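PDB 3GAZ: alcohol dehydrogenase superfamily protein from Novosphingobium aromaticivorans, which probably acts as an NADP-dependent oxidoreductase of the medium-chain dehydrogenase/reductase superfamily, its substrate not being established. Local coordinates for residues 165-173 against 291-300. Sequence-based numbering, arbitrary orientation.
Sequences HVAIQIALA and LVQTGKLAPR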
loop_
_atom_site.group_PDB
_atom_site.type_symbol
_atom_site.label_atom_id
_atom_site.label_comp_id
_atom_site.label_asym_id
_atom_site.label_seq_id
_atom_site.Cartn_x
_atom_site.Cartn_y
_atom_site.Cartn_z
ATOM N N HIS A 165 24.750 -12.431 -8.291
ATOM C CA HIS A 165 25.243 -12.543 -9.659
ATOM C C HIS A 165 25.187 -11.236 -10.436
ATOM O O HIS A 165 26.029 -10.991 -11.296
ATOM C CB HIS A 165 24.522 -13.676 -10.421
ATOM C CG HIS A 165 23.171 -13.310 -10.963
ATOM N ND1 HIS A 165 22.055 -13.175 -10.167
ATOM C CD2 HIS A 165 22.751 -13.111 -12.237
ATOM C CE1 HIS A 165 21.004 -12.912 -10.926
ATOM N NE2 HIS A 165 21.399 -12.868 -12.184
ATOM N N VAL A 166 24.216 -10.383 -10.133
ATOM C CA VAL A 166 24.137 -9.112 -10.835
ATOM C C VAL A 166 25.115 -8.114 -10.210
ATOM O O VAL A 166 25.662 -7.257 -10.906
ATOM C CB VAL A 166 22.693 -8.538 -10.836
ATOM C CG1 VAL A 166 21.803 -9.404 -11.721
ATOM C CG2 VAL A 166 22.137 -8.486 -9.424
ATOM N N ALA A 167 25.342 -8.239 -8.905
ATOM C CA ALA A 167 26.281 -7.360 -8.214
ATOM C C ALA A 167 27.684 -7.609 -8.777
ATOM O O ALA A 167 28.458 -6.678 -8.977
ATOM C CB ALA A 167 26.255 -7.639 -6.716
ATOM N N ILE A 168 28.003 -8.875 -9.033
ATOM C CA ILE A 168 29.306 -9.237 -9.594
ATOM C C ILE A 168 29.524 -8.548 -10.939
ATOM O O ILE A 168 30.573 -7.955 -11.186
ATOM C CB ILE A 168 29.418 -10.761 -9.844
ATOM C CG1 ILE A 168 29.574 -11.507 -8.518
ATOM C CG2 ILE A 168 30.588 -11.048 -10.791
ATOM C CD1 ILE A 168 29.597 -13.012 -8.671
ATOM N N GLN A 169 28.519 -8.635 -11.806
ATOM C CA GLN A 169 28.614 -8.059 -13.138
ATOM C C GLN A 169 28.656 -6.537 -13.149
ATOM O O GLN A 169 29.326 -5.944 -13.994
ATOM C CB GLN A 169 27.466 -8.588 -14.005
ATOM C CG GLN A 169 27.505 -10.111 -14.148
ATOM C CD GLN A 169 26.350 -10.671 -14.955
ATOM O OE1 GLN A 169 26.284 -10.497 -16.168
ATOM N NE2 GLN A 169 25.422 -11.341 -14.275
ATOM N N ILE A 170 27.941 -5.904 -12.222
ATOM C CA ILE A 170 27.950 -4.445 -12.145
ATOM C C ILE A 170 29.347 -4.001 -11.716
ATOM O O ILE A 170 29.951 -3.129 -12.342
ATOM C CB ILE A 170 26.912 -3.914 -11.115
ATOM C CG1 ILE A 170 25.494 -4.092 -11.663
ATOM C CG2 ILE A 170 27.175 -2.436 -10.808
ATOM C CD1 ILE A 170 24.406 -3.675 -10.695
ATOM N N ALA A 171 29.857 -4.620 -10.655
ATOM C CA ALA A 171 31.179 -4.293 -10.129
ATOM C C ALA A 171 32.266 -4.459 -11.192
ATOM O O ALA A 171 33.122 -3.596 -11.345
ATOM C CB ALA A 171 31.490 -5.173 -8.919
ATOM N N LEU A 172 32.230 -5.571 -11.920
ATOM C CA LEU A 172 33.222 -5.824 -12.963
ATOM C C LEU A 172 33.161 -4.753 -14.042
ATOM O O LEU A 172 34.190 -4.226 -14.465
ATOM C CB LEU A 172 32.999 -7.208 -13.586
ATOM C CG LEU A 172 33.436 -8.389 -12.718
ATOM C CD1 LEU A 172 32.881 -9.693 -13.277
ATOM C CD2 LEU A 172 34.968 -8.424 -12.653
ATOM N N ALA A 173 31.949 -4.429 -14.481
ATOM C CA ALA A 173 31.763 -3.417 -15.509
ATOM C C ALA A 173 32.318 -2.065 -15.072
ATOM O O ALA A 173 32.802 -1.292 -15.895
ATOM C CB ALA A 173 30.284 -3.287 -15.849
ATOM N N LEU A 291 24.330 -2.084 -19.992
ATOM C CA LEU A 291 25.276 -3.156 -19.692
ATOM C C LEU A 291 24.961 -4.406 -20.501
ATOM O O LEU A 291 25.867 -5.129 -20.913
ATOM C CB LEU A 291 25.265 -3.484 -18.194
ATOM C CG LEU A 291 25.793 -2.371 -17.286
ATOM C CD1 LEU A 291 25.780 -2.832 -15.837
ATOM C CD2 LEU A 291 27.205 -1.994 -17.714
ATOM N N VAL A 292 23.677 -4.668 -20.721
ATOM C CA VAL A 292 23.281 -5.825 -21.517
ATOM C C VAL A 292 23.772 -5.581 -22.942
ATOM O O VAL A 292 24.362 -6.457 -23.576
ATOM C CB VAL A 292 21.746 -5.996 -21.556
ATOM C CG1 VAL A 292 21.368 -7.065 -22.579
ATOM C CG2 VAL A 292 21.226 -6.387 -20.177
ATOM N N GLN A 293 23.534 -4.366 -23.420
ATOM C CA GLN A 293 23.915 -3.952 -24.762
ATOM C C GLN A 293 25.401 -4.176 -25.054
ATOM O O GLN A 293 25.772 -4.540 -26.171
ATOM C CB GLN A 293 23.535 -2.478 -24.944
ATOM C CG GLN A 293 23.725 -1.917 -26.334
ATOM C CD GLN A 293 22.597 -0.970 -26.721
ATOM O OE1 GLN A 293 22.036 -0.270 -25.873
ATOM N NE2 GLN A 293 22.266 -0.940 -28.008
ATOM N N THR A 294 26.252 -3.966 -24.053
ATOM C CA THR A 294 27.687 -4.160 -24.236
ATOM C C THR A 294 28.146 -5.566 -23.847
ATOM O O THR A 294 29.345 -5.841 -23.772
ATOM C CB THR A 294 28.508 -3.118 -23.434
ATOM O OG1 THR A 294 28.111 -3.141 -22.057
ATOM C CG2 THR A 294 28.291 -1.724 -24.001
ATOM N N GLY A 295 27.187 -6.453 -23.609
ATOM C CA GLY A 295 27.511 -7.822 -23.243
ATOM C C GLY A 295 28.194 -7.970 -21.894
ATOM O O GLY A 295 28.932 -8.928 -21.669
ATOM N N LYS A 296 27.947 -7.029 -20.990
ATOM C CA LYS A 296 28.557 -7.081 -19.669
ATOM C C LYS A 296 27.562 -7.476 -18.586
ATOM O O LYS A 296 27.913 -7.549 -17.406
ATOM C CB LYS A 296 29.194 -5.730 -19.333
ATOM C CG LYS A 296 30.386 -5.395 -20.222
ATOM C CD LYS A 296 31.079 -4.115 -19.784
ATOM C CE LYS A 296 32.367 -3.899 -20.569
ATOM N NZ LYS A 296 33.188 -2.798 -19.997
ATOM N N LEU A 297 26.324 -7.736 -18.989
ATOM C CA LEU A 297 25.282 -8.130 -18.049
ATOM C C LEU A 297 24.356 -9.184 -18.630
ATOM O O LEU A 297 23.757 -8.988 -19.689
ATOM C CB LEU A 297 24.449 -6.917 -17.624
ATOM C CG LEU A 297 23.222 -7.223 -16.757
ATOM C CD1 LEU A 297 23.649 -7.868 -15.439
ATOM C CD2 LEU A 297 22.461 -5.939 -16.497
ATOM N N ALA A 298 24.238 -10.298 -17.919
ATOM C CA ALA A 298 23.376 -11.397 -18.329
ATOM C C ALA A 298 22.718 -11.974 -17.083
ATOM O O ALA A 298 23.396 -12.448 -16.170
ATOM C CB ALA A 298 24.190 -12.472 -19.031
ATOM N N PRO A 299 21.381 -11.933 -17.020
ATOM C CA PRO A 299 20.702 -12.477 -15.843
ATOM C C PRO A 299 20.842 -13.995 -15.803
ATOM O O PRO A 299 20.909 -14.645 -16.847
ATOM C CB PRO A 299 19.258 -12.044 -16.060
ATOM C CG PRO A 299 19.123 -12.146 -17.553
ATOM C CD PRO A 299 20.408 -11.485 -18.031
ATOM N N ARG A 300 20.913 -14.555 -14.600
ATOM C CA ARG A 300 21.006 -15.998 -14.458
ATOM C C ARG A 300 19.559 -16.470 -14.405
ATOM O O ARG A 300 18.845 -16.214 -13.434
ATOM C CB ARG A 300 21.740 -16.382 -13.167
ATOM C CG ARG A 300 22.210 -17.830 -13.163
ATOM C CD ARG A 300 22.856 -18.230 -11.847
ATOM N NE ARG A 300 23.467 -19.551 -11.943
ATOM C CZ ARG A 300 23.940 -20.236 -10.907
ATOM N NH1 ARG A 300 23.868 -19.726 -9.681
ATOM N NH2 ARG A 300 24.498 -21.428 -11.098
HETATM O O HOH W 1 30.225 -7.457 -16.019
#
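Gln169 reads the backbone of Ala298 with both ends of its side-chain amide: OE1 accepts from Ala298 N at 2.7 Å. In return NE2 donates to Ala298 O at 3.0 Å; this oxygen lies within 4° of the amide plane of Gln169, though NE2 stands above the carbonyl plane of Ala298. The second NE2 proton goes back one helical turn to His165 O (3.1 Å), so three bonds fix the rotation of the buried amide. With an alanine in place of Gln169, the N and O of Ala298 would probably lose their mates, and the loop would be held less firmly to the helix. A water donates to both Gln169 O and Lys296 O, bridging the backbones. The His165 ring, its CG between the backbone N and the carbonyl carbon (chi1 81°), lies under Arg300 CB, a CH-pi contact offset toward the CD2 and NE2 rim, while Val166 CG1 covers the opposite face. Apolar contact closes the other end, where Ala173 CB meets Leu291 CD2 at 3.8 Å, just before a Schellman motif at Gly295 ends helix 278-293. The loop thus runs along helix 162-173 of the Rossmann-type domain, with Phe135 of helix 132-145 touching Ile170 and Leu297, and helix 184-193 supplying Tyr189 beside His165 and Asp186 as salt-bridge partner of Arg300.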